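Local coordinates for protein intradiol ring-cleavage dioxygenase (Streptomyces sp. SirexAA-E, PDB 4ILV) that probably cleaves catechol-type aromatic rings between the two hydroxylated carbons, using a bound ferric iron and molecular oxygen, as a secreted enzyme fused to a carbohydrate-binding module, at residues A[38-43]-A[158-163]; A[63-68]-A[129-134]; A[69-74]-A[82-87]; A[77-82]-A[182-187]; A[100-105]-A[116-121]. All coordinates share one frame; numbering follows the deposited sequence.

Interaction 1 (A[38-43]-A[158-163]); sequences DQMEGP and DALFDP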
# COMPACT_ATOMS: atom_id res chain seq x y z
N ASP A 38 11.91 -2.32 -4.29
CA ASP A 38 11.07 -1.54 -5.20
C ASP A 38 10.44 -2.44 -6.26
O ASP A 38 10.92 -3.54 -6.52
CB ASP A 38 11.88 -0.42 -5.87
CG ASP A 38 13.05 -0.94 -6.67
OD1 ASP A 38 14.06 -1.35 -6.06
OD2 ASP A 38 12.95 -0.95 -7.91
N GLN A 39 9.35 -1.97 -6.86
CA GLN A 39 8.70 -2.68 -7.95
C GLN A 39 8.14 -1.67 -8.95
O GLN A 39 8.13 -0.47 -8.69
CB GLN A 39 7.57 -3.59 -7.44
CG GLN A 39 8.06 -4.76 -6.62
CD GLN A 39 7.12 -5.93 -6.63
OE1 GLN A 39 5.90 -5.77 -6.68
NE2 GLN A 39 7.68 -7.14 -6.60
N MET A 40 7.69 -2.16 -10.09
CA MET A 40 7.21 -1.26 -11.13
C MET A 40 5.94 -0.50 -10.74
O MET A 40 5.15 -0.92 -9.88
CB MET A 40 7.06 -1.99 -12.46
CG MET A 40 6.18 -3.23 -12.43
SD MET A 40 6.11 -3.99 -14.07
CE MET A 40 7.86 -4.23 -14.40
N GLU A 41 5.77 0.66 -11.36
CA GLU A 41 4.63 1.54 -11.13
C GLU A 41 3.33 0.96 -11.70
O GLU A 41 2.29 0.98 -11.04
CB GLU A 41 4.92 2.89 -11.77
CG GLU A 41 3.83 3.93 -11.68
CD GLU A 41 4.26 5.26 -12.28
OE1 GLU A 41 5.00 6.01 -11.61
OE2 GLU A 41 3.89 5.53 -13.44
N GLY A 42 3.40 0.44 -12.92
CA GLY A 42 2.22 -0.06 -13.61
C GLY A 42 1.55 1.06 -14.38
O GLY A 42 1.80 2.24 -14.11
N PRO A 43 0.71 0.70 -15.37
CA PRO A 43 0.06 1.70 -16.21
C PRO A 43 -1.01 2.51 -15.47
O PRO A 43 -1.38 3.58 -15.94
CB PRO A 43 -0.58 0.86 -17.33
CG PRO A 43 -0.77 -0.48 -16.73
CD PRO A 43 0.38 -0.68 -15.78
N ASP A 158 2.19 -15.41 -10.22
CA ASP A 158 2.59 -14.06 -10.61
C ASP A 158 4.09 -13.88 -10.37
O ASP A 158 4.54 -13.79 -9.23
CB ASP A 158 1.79 -13.03 -9.82
CG ASP A 158 2.02 -11.60 -10.28
OD1 ASP A 158 3.05 -11.31 -10.92
OD2 ASP A 158 1.17 -10.74 -9.98
N ALA A 159 4.84 -13.81 -11.47
CA ALA A 159 6.30 -13.66 -11.42
C ALA A 159 6.74 -12.39 -10.70
O ALA A 159 7.87 -12.30 -10.22
CB ALA A 159 6.87 -13.69 -12.83
N LEU A 160 5.85 -11.40 -10.62
CA LEU A 160 6.19 -10.15 -9.96
C LEU A 160 6.16 -10.26 -8.44
O LEU A 160 6.69 -9.41 -7.74
CB LEU A 160 5.22 -9.05 -10.39
CG LEU A 160 5.66 -8.07 -11.48
CD1 LEU A 160 5.74 -8.77 -12.83
CD2 LEU A 160 4.69 -6.90 -11.54
N PHE A 161 5.53 -11.32 -7.94
CA PHE A 161 5.35 -11.50 -6.50
C PHE A 161 6.69 -11.59 -5.79
O PHE A 161 7.63 -12.19 -6.30
CB PHE A 161 4.53 -12.76 -6.21
CG PHE A 161 4.51 -13.11 -4.76
CD1 PHE A 161 3.68 -12.43 -3.88
CD2 PHE A 161 5.34 -14.11 -4.26
CE1 PHE A 161 3.66 -12.74 -2.54
CE2 PHE A 161 5.33 -14.42 -2.90
CZ PHE A 161 4.49 -13.73 -2.04
N ASP A 162 6.78 -10.97 -4.62
CA ASP A 162 7.99 -10.99 -3.81
C ASP A 162 7.60 -11.14 -2.34
O ASP A 162 6.99 -10.23 -1.77
CB ASP A 162 8.78 -9.69 -4.01
CG ASP A 162 10.12 -9.67 -3.27
OD1 ASP A 162 10.40 -10.59 -2.46
OD2 ASP A 162 10.87 -8.70 -3.47
N PRO A 163 7.96 -12.27 -1.71
CA PRO A 163 7.62 -12.53 -0.31
C PRO A 163 8.11 -11.44 0.64
O PRO A 163 7.54 -11.29 1.72
CB PRO A 163 8.33 -13.85 -0.01
CG PRO A 163 9.34 -14.00 -1.09
CD PRO A 163 8.73 -13.38 -2.29

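Interaction 2 (A[63-68]-A[129-134]); sequences VPLTVS and RHIHVK. With FE (Fe (III) ion), chain C.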
# COMPACT_ATOMS: atom_id res chain seq x y z
N VAL A 63 -14.60 -6.22 1.01
CA VAL A 63 -14.18 -6.66 2.33
C VAL A 63 -13.32 -5.57 2.98
O VAL A 63 -12.25 -5.23 2.47
CB VAL A 63 -13.38 -7.97 2.23
CG1 VAL A 63 -12.90 -8.39 3.61
CG2 VAL A 63 -14.26 -9.09 1.58
N PRO A 64 -13.80 -5.01 4.11
CA PRO A 64 -13.04 -3.95 4.79
C PRO A 64 -11.61 -4.39 5.07
O PRO A 64 -11.39 -5.53 5.48
CB PRO A 64 -13.80 -3.75 6.11
CG PRO A 64 -15.21 -4.18 5.79
CD PRO A 64 -15.08 -5.30 4.79
N LEU A 65 -10.67 -3.48 4.86
CA LEU A 65 -9.27 -3.73 5.11
C LEU A 65 -8.67 -2.45 5.64
O LEU A 65 -8.78 -1.40 5.01
CB LEU A 65 -8.56 -4.12 3.81
CG LEU A 65 -7.02 -4.22 3.89
CD1 LEU A 65 -6.65 -5.37 4.82
CD2 LEU A 65 -6.41 -4.42 2.50
N THR A 66 -8.05 -2.51 6.82
CA THR A 66 -7.18 -1.43 7.28
C THR A 66 -5.74 -1.95 7.28
O THR A 66 -5.46 -3.02 7.81
CB THR A 66 -7.54 -0.92 8.67
OG1 THR A 66 -8.81 -0.25 8.63
CG2 THR A 66 -6.48 0.08 9.18
N VAL A 67 -4.85 -1.21 6.62
CA VAL A 67 -3.44 -1.54 6.61
C VAL A 67 -2.70 -0.47 7.44
O VAL A 67 -2.91 0.73 7.25
CB VAL A 67 -2.88 -1.56 5.17
CG1 VAL A 67 -1.38 -1.91 5.15
CG2 VAL A 67 -3.70 -2.53 4.29
N SER A 68 -1.84 -0.91 8.35
CA SER A 68 -1.08 0.04 9.17
C SER A 68 0.35 -0.44 9.46
O SER A 68 0.67 -1.61 9.28
CB SER A 68 -1.82 0.33 10.48
OG SER A 68 -1.83 -0.83 11.30
N ARG A 129 -3.10 -10.50 -6.03
CA ARG A 129 -3.69 -9.37 -5.32
C ARG A 129 -2.61 -8.42 -4.77
O ARG A 129 -1.62 -8.87 -4.18
CB ARG A 129 -4.57 -9.91 -4.20
CG ARG A 129 -5.65 -8.96 -3.79
CD ARG A 129 -6.50 -9.54 -2.68
NE ARG A 129 -6.94 -10.90 -2.97
CZ ARG A 129 -8.02 -11.23 -3.67
NH1 ARG A 129 -8.82 -10.29 -4.18
NH2 ARG A 129 -8.29 -12.52 -3.84
N HIS A 130 -2.80 -7.11 -4.92
CA HIS A 130 -1.79 -6.14 -4.47
C HIS A 130 -2.34 -4.74 -4.26
O HIS A 130 -3.34 -4.35 -4.84
CB HIS A 130 -0.65 -6.05 -5.50
CG HIS A 130 -1.11 -5.60 -6.86
ND1 HIS A 130 -1.78 -6.43 -7.73
CD2 HIS A 130 -1.03 -4.39 -7.48
CE1 HIS A 130 -2.08 -5.76 -8.83
NE2 HIS A 130 -1.64 -4.52 -8.70
N ILE A 131 -1.62 -3.96 -3.46
CA ILE A 131 -1.87 -2.53 -3.32
C ILE A 131 -0.61 -1.79 -3.74
O ILE A 131 0.49 -2.14 -3.30
CB ILE A 131 -2.19 -2.18 -1.85
CG1 ILE A 131 -3.55 -2.75 -1.46
CG2 ILE A 131 -2.17 -0.67 -1.64
CD1 ILE A 131 -3.85 -2.60 0.05
N HIS A 132 -0.74 -0.77 -4.59
CA HIS A 132 0.43 -0.02 -5.02
C HIS A 132 0.78 1.09 -4.03
O HIS A 132 -0.11 1.68 -3.42
CB HIS A 132 0.20 0.62 -6.37
CG HIS A 132 0.07 -0.35 -7.51
ND1 HIS A 132 1.16 -0.79 -8.22
CD2 HIS A 132 -1.01 -0.93 -8.07
CE1 HIS A 132 0.76 -1.63 -9.17
NE2 HIS A 132 -0.56 -1.73 -9.09
N VAL A 133 2.06 1.39 -3.88
CA VAL A 133 2.48 2.49 -3.02
C VAL A 133 3.77 3.15 -3.50
O VAL A 133 4.73 2.48 -3.92
CB VAL A 133 2.60 2.04 -1.53
CG1 VAL A 133 3.67 0.94 -1.37
CG2 VAL A 133 2.91 3.23 -0.60
N LYS A 134 3.79 4.48 -3.44
CA LYS A 134 5.03 5.24 -3.61
C LYS A 134 5.38 5.89 -2.28
O LYS A 134 4.54 6.55 -1.68
CB LYS A 134 4.87 6.32 -4.68
CG LYS A 134 4.86 5.78 -6.09
CD LYS A 134 4.53 6.88 -7.08
CE LYS A 134 4.52 6.34 -8.49
NZ LYS A 134 5.90 6.16 -9.00
FE FE C . -1.93 -3.08 -10.28

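Interaction 3 (A[69-74]-A[82-87]); sequences GYVFGR and VLLDFW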
# COMPACT_ATOMS: atom_id res chain seq x y z
N GLY A 69 1.20 0.48 9.90
CA GLY A 69 2.58 0.15 10.22
C GLY A 69 3.41 1.40 10.42
O GLY A 69 2.88 2.46 10.74
N TYR A 70 4.72 1.28 10.22
CA TYR A 70 5.63 2.39 10.41
C TYR A 70 6.59 2.51 9.23
O TYR A 70 6.77 1.55 8.47
CB TYR A 70 6.45 2.21 11.70
CG TYR A 70 5.60 2.06 12.94
CD1 TYR A 70 5.33 3.15 13.75
CD2 TYR A 70 5.10 0.82 13.32
CE1 TYR A 70 4.56 3.02 14.90
CE2 TYR A 70 4.33 0.68 14.48
CZ TYR A 70 4.06 1.78 15.26
OH TYR A 70 3.30 1.64 16.39
N VAL A 71 7.20 3.68 9.09
CA VAL A 71 8.28 3.85 8.14
C VAL A 71 9.58 4.04 8.93
O VAL A 71 9.69 4.98 9.71
CB VAL A 71 8.05 5.06 7.21
CG1 VAL A 71 9.23 5.25 6.27
CG2 VAL A 71 6.72 4.91 6.42
N PHE A 72 10.55 3.15 8.75
CA PHE A 72 11.84 3.28 9.44
C PHE A 72 12.91 3.70 8.46
O PHE A 72 12.77 3.48 7.26
CB PHE A 72 12.25 1.97 10.10
CG PHE A 72 11.32 1.52 11.21
CD1 PHE A 72 11.43 2.06 12.49
CD2 PHE A 72 10.33 0.58 10.96
CE1 PHE A 72 10.57 1.66 13.51
CE2 PHE A 72 9.46 0.16 11.98
CZ PHE A 72 9.58 0.70 13.25
N GLY A 73 13.97 4.31 8.98
CA GLY A 73 15.15 4.59 8.19
C GLY A 73 16.23 3.57 8.48
O GLY A 73 15.96 2.53 9.07
N ARG A 74 17.47 3.90 8.10
CA ARG A 74 18.60 2.97 8.18
C ARG A 74 18.96 2.50 9.59
O ARG A 74 19.60 1.46 9.75
CB ARG A 74 19.85 3.61 7.56
CG ARG A 74 19.98 3.48 6.05
CD ARG A 74 21.39 3.84 5.58
NE ARG A 74 21.38 4.64 4.35
CZ ARG A 74 22.46 5.00 3.67
NH1 ARG A 74 23.67 4.61 4.07
NH2 ARG A 74 22.34 5.74 2.57
N VAL A 82 7.21 11.36 5.98
CA VAL A 82 7.34 10.56 4.77
C VAL A 82 6.03 10.58 4.01
O VAL A 82 4.98 10.34 4.59
CB VAL A 82 7.71 9.11 5.08
CG1 VAL A 82 7.76 8.28 3.79
CG2 VAL A 82 9.04 9.06 5.85
N LEU A 83 6.10 10.86 2.71
CA LEU A 83 4.93 10.79 1.82
C LEU A 83 4.64 9.34 1.41
O LEU A 83 5.51 8.65 0.88
CB LEU A 83 5.17 11.68 0.60
CG LEU A 83 4.15 11.80 -0.56
CD1 LEU A 83 4.19 10.63 -1.55
CD2 LEU A 83 2.75 12.02 -0.02
N LEU A 84 3.42 8.87 1.68
CA LEU A 84 2.95 7.58 1.21
C LEU A 84 1.73 7.77 0.30
O LEU A 84 0.71 8.27 0.74
CB LEU A 84 2.59 6.67 2.38
CG LEU A 84 3.77 6.31 3.29
CD1 LEU A 84 3.26 5.68 4.56
CD2 LEU A 84 4.69 5.36 2.55
N ASP A 85 1.85 7.36 -0.95
CA ASP A 85 0.82 7.59 -1.96
C ASP A 85 0.33 6.22 -2.43
O ASP A 85 1.04 5.51 -3.12
CB ASP A 85 1.42 8.39 -3.11
CG ASP A 85 0.39 8.84 -4.16
OD1 ASP A 85 -0.83 8.78 -3.88
OD2 ASP A 85 0.81 9.28 -5.25
N PHE A 86 -0.89 5.86 -2.02
CA PHE A 86 -1.43 4.53 -2.31
C PHE A 86 -2.40 4.56 -3.49
O PHE A 86 -3.14 5.53 -3.67
CB PHE A 86 -2.19 4.01 -1.09
CG PHE A 86 -1.32 3.65 0.10
CD1 PHE A 86 -0.73 2.40 0.18
CD2 PHE A 86 -1.15 4.53 1.15
CE1 PHE A 86 0.03 2.05 1.28
CE2 PHE A 86 -0.39 4.19 2.26
CZ PHE A 86 0.21 2.95 2.32
N TRP A 87 -2.39 3.52 -4.30
CA TRP A 87 -3.49 3.30 -5.25
C TRP A 87 -3.72 1.80 -5.46
O TRP A 87 -2.82 0.99 -5.17
CB TRP A 87 -3.27 4.07 -6.57
CG TRP A 87 -2.19 3.53 -7.46
CD1 TRP A 87 -2.37 2.80 -8.61
CD2 TRP A 87 -0.78 3.68 -7.29
NE1 TRP A 87 -1.15 2.49 -9.16
CE2 TRP A 87 -0.16 3.02 -8.37
CE3 TRP A 87 0.03 4.30 -6.33
CZ2 TRP A 87 1.23 2.95 -8.52
CZ3 TRP A 87 1.41 4.23 -6.47
CH2 TRP A 87 2.00 3.57 -7.56

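Interaction 4 (A[77-82]-A[182-187]); sequences KPLTGV and FVLDVA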
# COMPACT_ATOMS: atom_id res chain seq x y z
N LYS A 77 14.97 3.64 13.17
CA LYS A 77 14.26 4.68 13.89
C LYS A 77 13.15 5.23 13.00
O LYS A 77 13.32 5.31 11.78
CB LYS A 77 15.22 5.78 14.34
CG LYS A 77 16.09 5.37 15.51
CD LYS A 77 16.77 6.56 16.17
CE LYS A 77 18.19 6.76 15.64
NZ LYS A 77 18.89 7.90 16.32
N PRO A 78 12.02 5.61 13.61
CA PRO A 78 10.86 6.04 12.82
C PRO A 78 11.18 7.29 12.00
O PRO A 78 11.95 8.13 12.45
CB PRO A 78 9.82 6.37 13.90
CG PRO A 78 10.29 5.72 15.14
CD PRO A 78 11.79 5.73 15.06
N LEU A 79 10.60 7.39 10.81
CA LEU A 79 10.81 8.56 9.96
C LEU A 79 9.56 9.42 9.86
O LEU A 79 8.47 8.92 9.53
CB LEU A 79 11.23 8.15 8.55
CG LEU A 79 12.66 7.67 8.34
CD1 LEU A 79 12.85 7.20 6.91
CD2 LEU A 79 13.64 8.79 8.69
N THR A 80 9.72 10.71 10.12
CA THR A 80 8.60 11.63 10.14
C THR A 80 8.47 12.35 8.78
O THR A 80 9.45 12.52 8.06
CB THR A 80 8.75 12.64 11.30
OG1 THR A 80 7.51 13.29 11.55
CG2 THR A 80 9.83 13.67 10.98
N GLY A 81 7.25 12.72 8.42
CA GLY A 81 7.02 13.46 7.19
C GLY A 81 7.24 12.68 5.90
O GLY A 81 7.44 13.26 4.84
N VAL A 82 7.21 11.36 5.98
CA VAL A 82 7.34 10.56 4.77
C VAL A 82 6.03 10.58 4.01
O VAL A 82 4.98 10.34 4.59
CB VAL A 82 7.71 9.11 5.08
CG1 VAL A 82 7.76 8.28 3.79
CG2 VAL A 82 9.04 9.06 5.85
N PHE A 182 7.73 -0.22 6.41
CA PHE A 182 8.67 0.16 5.36
C PHE A 182 10.03 0.43 6.00
O PHE A 182 10.11 0.95 7.12
CB PHE A 182 8.23 1.42 4.63
CG PHE A 182 6.92 1.29 3.89
CD1 PHE A 182 5.71 1.38 4.57
CD2 PHE A 182 6.90 1.11 2.52
CE1 PHE A 182 4.50 1.28 3.87
CE2 PHE A 182 5.69 1.01 1.82
CZ PHE A 182 4.50 1.09 2.50
N VAL A 183 11.10 0.08 5.29
CA VAL A 183 12.44 0.51 5.65
C VAL A 183 13.03 1.21 4.43
O VAL A 183 13.19 0.58 3.38
CB VAL A 183 13.31 -0.67 6.07
CG1 VAL A 183 14.73 -0.20 6.40
CG2 VAL A 183 12.70 -1.35 7.27
N LEU A 184 13.29 2.50 4.55
CA LEU A 184 13.83 3.29 3.45
C LEU A 184 15.31 3.56 3.66
O LEU A 184 15.78 3.69 4.79
CB LEU A 184 13.10 4.63 3.36
CG LEU A 184 11.58 4.58 3.25
CD1 LEU A 184 11.03 6.00 3.16
CD2 LEU A 184 11.17 3.75 2.06
N ASP A 185 16.03 3.70 2.55
CA ASP A 185 17.46 3.97 2.57
C ASP A 185 17.74 5.44 2.95
O ASP A 185 18.09 6.26 2.09
CB ASP A 185 18.08 3.62 1.22
CG ASP A 185 19.59 3.61 1.24
OD1 ASP A 185 20.20 3.80 0.17
OD2 ASP A 185 20.16 3.39 2.33
N VAL A 186 17.56 5.75 4.23
CA VAL A 186 17.74 7.09 4.78
C VAL A 186 18.62 7.01 6.01
O VAL A 186 18.25 6.41 7.02
CB VAL A 186 16.38 7.70 5.18
CG1 VAL A 186 16.57 9.02 5.92
CG2 VAL A 186 15.48 7.85 3.96
N ALA A 187 19.79 7.66 5.95
CA ALA A 187 20.78 7.59 7.02
C ALA A 187 20.30 8.19 8.33
O ALA A 187 19.64 9.24 8.35
CB ALA A 187 22.08 8.25 6.57

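Interaction 5 (A[100-105]-A[116-121]); sequences FAFRGH and LRTIVP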
# COMPACT_ATOMS: atom_id res chain seq x y z
N PHE A 100 -10.36 9.59 -9.10
CA PHE A 100 -9.33 9.21 -8.14
C PHE A 100 -9.85 8.28 -7.07
O PHE A 100 -9.28 8.19 -5.97
CB PHE A 100 -8.68 10.46 -7.53
CG PHE A 100 -7.81 11.21 -8.50
CD1 PHE A 100 -6.44 11.01 -8.52
CD2 PHE A 100 -8.36 12.11 -9.40
CE1 PHE A 100 -5.64 11.70 -9.41
CE2 PHE A 100 -7.56 12.80 -10.29
CZ PHE A 100 -6.20 12.59 -10.30
N ALA A 101 -10.93 7.55 -7.38
CA ALA A 101 -11.39 6.54 -6.44
C ALA A 101 -10.24 5.55 -6.16
O ALA A 101 -9.50 5.17 -7.07
CB ALA A 101 -12.62 5.81 -6.97
N PHE A 102 -10.08 5.18 -4.90
CA PHE A 102 -9.02 4.26 -4.48
C PHE A 102 -7.63 4.76 -4.76
O PHE A 102 -6.70 3.98 -5.00
CB PHE A 102 -9.25 2.86 -5.03
CG PHE A 102 -10.39 2.17 -4.37
CD1 PHE A 102 -10.24 1.63 -3.10
CD2 PHE A 102 -11.64 2.11 -4.98
CE1 PHE A 102 -11.29 1.02 -2.46
CE2 PHE A 102 -12.71 1.49 -4.34
CZ PHE A 102 -12.53 0.95 -3.08
N ARG A 103 -7.50 6.09 -4.72
CA ARG A 103 -6.22 6.76 -4.78
C ARG A 103 -6.20 7.78 -3.64
O ARG A 103 -7.15 8.53 -3.45
CB ARG A 103 -6.04 7.47 -6.13
CG ARG A 103 -6.33 6.57 -7.34
CD ARG A 103 -6.08 7.28 -8.65
NE ARG A 103 -6.36 6.42 -9.80
CZ ARG A 103 -5.49 5.57 -10.33
NH1 ARG A 103 -5.83 4.83 -11.38
NH2 ARG A 103 -4.27 5.44 -9.79
N GLY A 104 -5.12 7.79 -2.87
CA GLY A 104 -5.00 8.76 -1.79
C GLY A 104 -3.62 8.71 -1.14
O GLY A 104 -3.03 7.64 -1.03
N HIS A 105 -3.12 9.86 -0.70
CA HIS A 105 -1.81 9.92 -0.06
C HIS A 105 -1.86 10.50 1.34
O HIS A 105 -2.85 11.16 1.72
CB HIS A 105 -0.81 10.71 -0.92
CG HIS A 105 -1.09 12.19 -0.97
ND1 HIS A 105 -1.78 12.78 -2.00
CD2 HIS A 105 -0.74 13.18 -0.12
CE1 HIS A 105 -1.87 14.09 -1.77
NE2 HIS A 105 -1.24 14.35 -0.64
N LEU A 116 -4.09 3.06 6.52
CA LEU A 116 -4.86 3.13 5.29
C LEU A 116 -6.13 2.34 5.45
O LEU A 116 -6.08 1.12 5.64
CB LEU A 116 -4.08 2.55 4.12
CG LEU A 116 -4.84 2.59 2.78
CD1 LEU A 116 -4.92 4.00 2.27
CD2 LEU A 116 -4.14 1.71 1.78
N ARG A 117 -7.28 3.01 5.42
CA ARG A 117 -8.55 2.31 5.48
C ARG A 117 -9.09 2.12 4.07
O ARG A 117 -9.30 3.09 3.35
CB ARG A 117 -9.57 3.08 6.31
CG ARG A 117 -10.87 2.29 6.47
CD ARG A 117 -11.99 3.16 7.02
NE ARG A 117 -13.28 2.49 6.95
CZ ARG A 117 -14.45 3.13 7.07
NH1 ARG A 117 -14.47 4.44 7.24
NH2 ARG A 117 -15.59 2.45 6.99
N THR A 118 -9.32 0.87 3.68
CA THR A 118 -9.66 0.59 2.28
C THR A 118 -10.51 -0.68 2.21
O THR A 118 -11.11 -1.06 3.21
CB THR A 118 -8.35 0.50 1.43
OG1 THR A 118 -8.66 0.37 0.04
CG2 THR A 118 -7.45 -0.67 1.88
N ILE A 119 -10.62 -1.30 1.04
CA ILE A 119 -11.20 -2.65 0.98
C ILE A 119 -10.18 -3.56 0.30
O ILE A 119 -9.24 -3.08 -0.32
CB ILE A 119 -12.61 -2.72 0.26
CG1 ILE A 119 -12.63 -1.90 -1.02
CG2 ILE A 119 -13.69 -2.17 1.18
CD1 ILE A 119 -11.93 -2.54 -2.21
N VAL A 120 -10.37 -4.87 0.42
CA VAL A 120 -9.43 -5.80 -0.18
C VAL A 120 -9.54 -5.62 -1.69
O VAL A 120 -10.63 -5.75 -2.24
CB VAL A 120 -9.76 -7.24 0.23
CG1 VAL A 120 -8.85 -8.23 -0.47
CG2 VAL A 120 -9.66 -7.40 1.76
N PRO A 121 -8.42 -5.29 -2.37
CA PRO A 121 -8.54 -5.11 -3.83
C PRO A 121 -8.91 -6.42 -4.53
O PRO A 121 -8.49 -7.50 -4.12
CB PRO A 121 -7.15 -4.65 -4.25
CG PRO A 121 -6.21 -5.16 -3.14
CD PRO A 121 -7.05 -5.10 -1.88

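Interaction 1 (A[38-43]-A[158-163])
Gln39 and Met40 meet Leu160 where two loops of the intradiol dioxygenase domain come together at its surface. Segment 158-163 makes a type I beta turn from Asp158 to Phe161.

The polar part is one hydrogen bond. Gln39 CG is anti to the carbonyl carbon, and the extended chain beyond it carries the amide across. Gln39 NE2 gives its N-H to Leu160 O at 2.7 Å, with an N-H...O angle of 140°. The donor lies almost in line with the C=O bond, and the acceptor is 25° out of the amide plane. Tyr148 OH bonds Gln39 OE1. With an alanine here, Leu160 O and Tyr148 OH would probably lose these partners and a gap would open between the loops.

The apolar part is small. Met40 and Leu160 cross at about a right angle, and Leu160 CD2 lies 4.1 Å from Met40 CG.

Asp158 makes an Asx turn: its OD1 accepts from Leu160 N at 2.8 Å, on the anti side, 34° out of the carboxylate plane.

Interaction 2 (A[63-68]-A[129-134])
Ile131 sends its CD1 methyl against Leu65 and Val67, two inward residues of strand 64-72. Leu65 CD2 meets Ile131 CD1 tip to tip at 4.0 Å. Val67 CG2 lies 4.2 Å from Ile131 CD1. Ile131 CG1 lies anti to its own carbonyl carbon (chi1 -69°), and the chain then runs extended (chi2 173°), which carries CD1 across to the other sheet. All three residues are buried. The contact joins the two sheets of a beta sandwich, and no hydrogen bond crosses between the segments. Phe86 of strand 83-87 also packs on Ile131.

The alternation of strand 130-136 gives its other side to the metal. His130 and His132 flank Ile131 in sequence. His130 NE2 binds the iron at 2.2 Å and His132 NE2 binds it at 2.3 Å. Tyr95 and Tyr124 complete the protein part of the site. His130 ND1 is hydrogen-bonded to Thr128 O, and the His132 ring stacks on Trp87; both contacts probably help to fix the ring orientations. Two histidines and two tyrosines are the ferric ligand set of intradiol dioxygenases. The strand thus turns apolar side chains to the core and two metal ligands to the other side; packing at Ile131 is consistent with a firm seat for both histidines.

Interaction 3 (A[69-74]-A[82-87])
Val82 meets Val71 at the point where strand 83-87 is about to begin. The contact lies inside the beta sandwich and joins strand 64-72 of one sheet to the opening of strand 83-87 in the other. Val82 CG2 touches Val71 CG1 at 3.8 Å, with the two side chains tip to tip. Val82 CG1 is 4.2 Å from Val71 CG1. The backbone N of Val82 is hydrogen-bonded to Thr108 OG1.

Leu83 turns to the other side of its strand. Leu84 comes back to the interior and meets the second branch of Val71. Asp85 lies on the face of the strand away from Val71, buried, with OD1 hydrogen-bonded to Ser49 OG. Phe86 returns to the core, but packs on Phe114 rather than on segment 69-74. Trp87 ends the strand near the metal site.

Val71 therefore serves two neighbours with its two methyls. Its CG1 lies anti to the backbone N (chi1 177°), which sends one branch to each partner. No hydrogen bond crosses between the segments; the union is wholly apolar. The second branch ends with Val71 CG2 4.0 Å from Leu84 CD1.

Interaction 4 (A[77-82]-A[182-187])
One end of the beta sandwich is closed by an apolar cluster between the loop that links strands 64-72 and 83-87 and the segment that runs on from strand 175-183. Leu79 and Val82 of the loop face Leu184 and Val186.

The fork of Leu79 lies against the branches of Val186. Leu79 CD1 lies 4.0 Å from both CB and CG2 of Val186. Leu79 CD2 stands 4.0 Å from Val186 CG1, so each branch of the leucine has a branch of the valine beside it. Leu79 CG is anti to the carbonyl carbon (chi1 -75°), which turns both methyls toward Val186. A second pairing is tip to tip, with Val82 CG1 4.0 Å from Leu184 CD1. Leu184 CD1 also comes within 4.3 Å of Leu79 CD1, which links the two pairs.

No hydrogen bond crosses between the segments. Asp185, between the two inward residues, is the centre of an inverse gamma turn in which Val186 N bonds Leu184 O at 2.8 Å. Its carboxylate makes a salt bridge with Arg74.

The cluster continues into the sandwich through Val71 of strand 64-72, which touches Leu184. Backbone bonds from Leu79 to Val71 and from Phe182 to Tyr70 and Phe72 tie both segments to that strand.

Interaction 5 (A[100-105]-A[116-121])
Phe102 lays the end of its ring against Thr118 and Ile119, bridging the two sheets of the sandwich just before strand 103-107 starts. It sits in a type II beta turn from Phe100 to Arg103, at the position with positive phi (60°).

CB does not itself aim at the other segment; CG, anti to the carbonyl carbon (chi1 -71°), turns the ring so that its end comes nearer. Phe102 CD1 is 3.7 Å from Thr118 OG1. That oxygen lies at the ring edge, near its plane, and its hydrogen-bond partner is Gln88 OE1. Phe102 CE1 is 3.7 Å from Thr118 OG1 and 3.5 Å from Ile119 CG1, so it touches both residues. CZ, at the tip, meets only Ile119 in this segment. The two side chains cross at about a right angle. Ile119 CG1 stands between the backbone N and the carbonyl carbon (chi1 45°), which brings the ethyl arm up to the ring. Val56 and Asp90 also touch Phe102.

Replacing the ring by an alanine is likely to open a gap beside Ile119 and leave its ethyl arm freer to turn. At the tip, Phe102 CZ lies 3.5 Å from Ile119 CG1 and 3.6 Å from Ile119 CD1.

In the fold
Interactions 2, 3 and 5 each join the two four-stranded sheets of one beta sandwich. Interaction 2 lies about 5 Å from the centre of the chain. Interaction 5 is 7 Å from it, centre to centre, and strands 64-72 and 113-119 pair between them. Interactions 3 and 4 share Val82, also with centres 7 Å apart, at one end of the sandwich. Interaction 1 is a surface contact, yet Glu41 forms a salt bridge with Lys134 of interaction 2. Along the chain, interactions 2, 3 and 5 fall between the segments of interaction 1, whereas interaction 4 crosses it. The iron-binding strand 130-136 is thus an inner strand of one sheet, packed against the other through interaction 2.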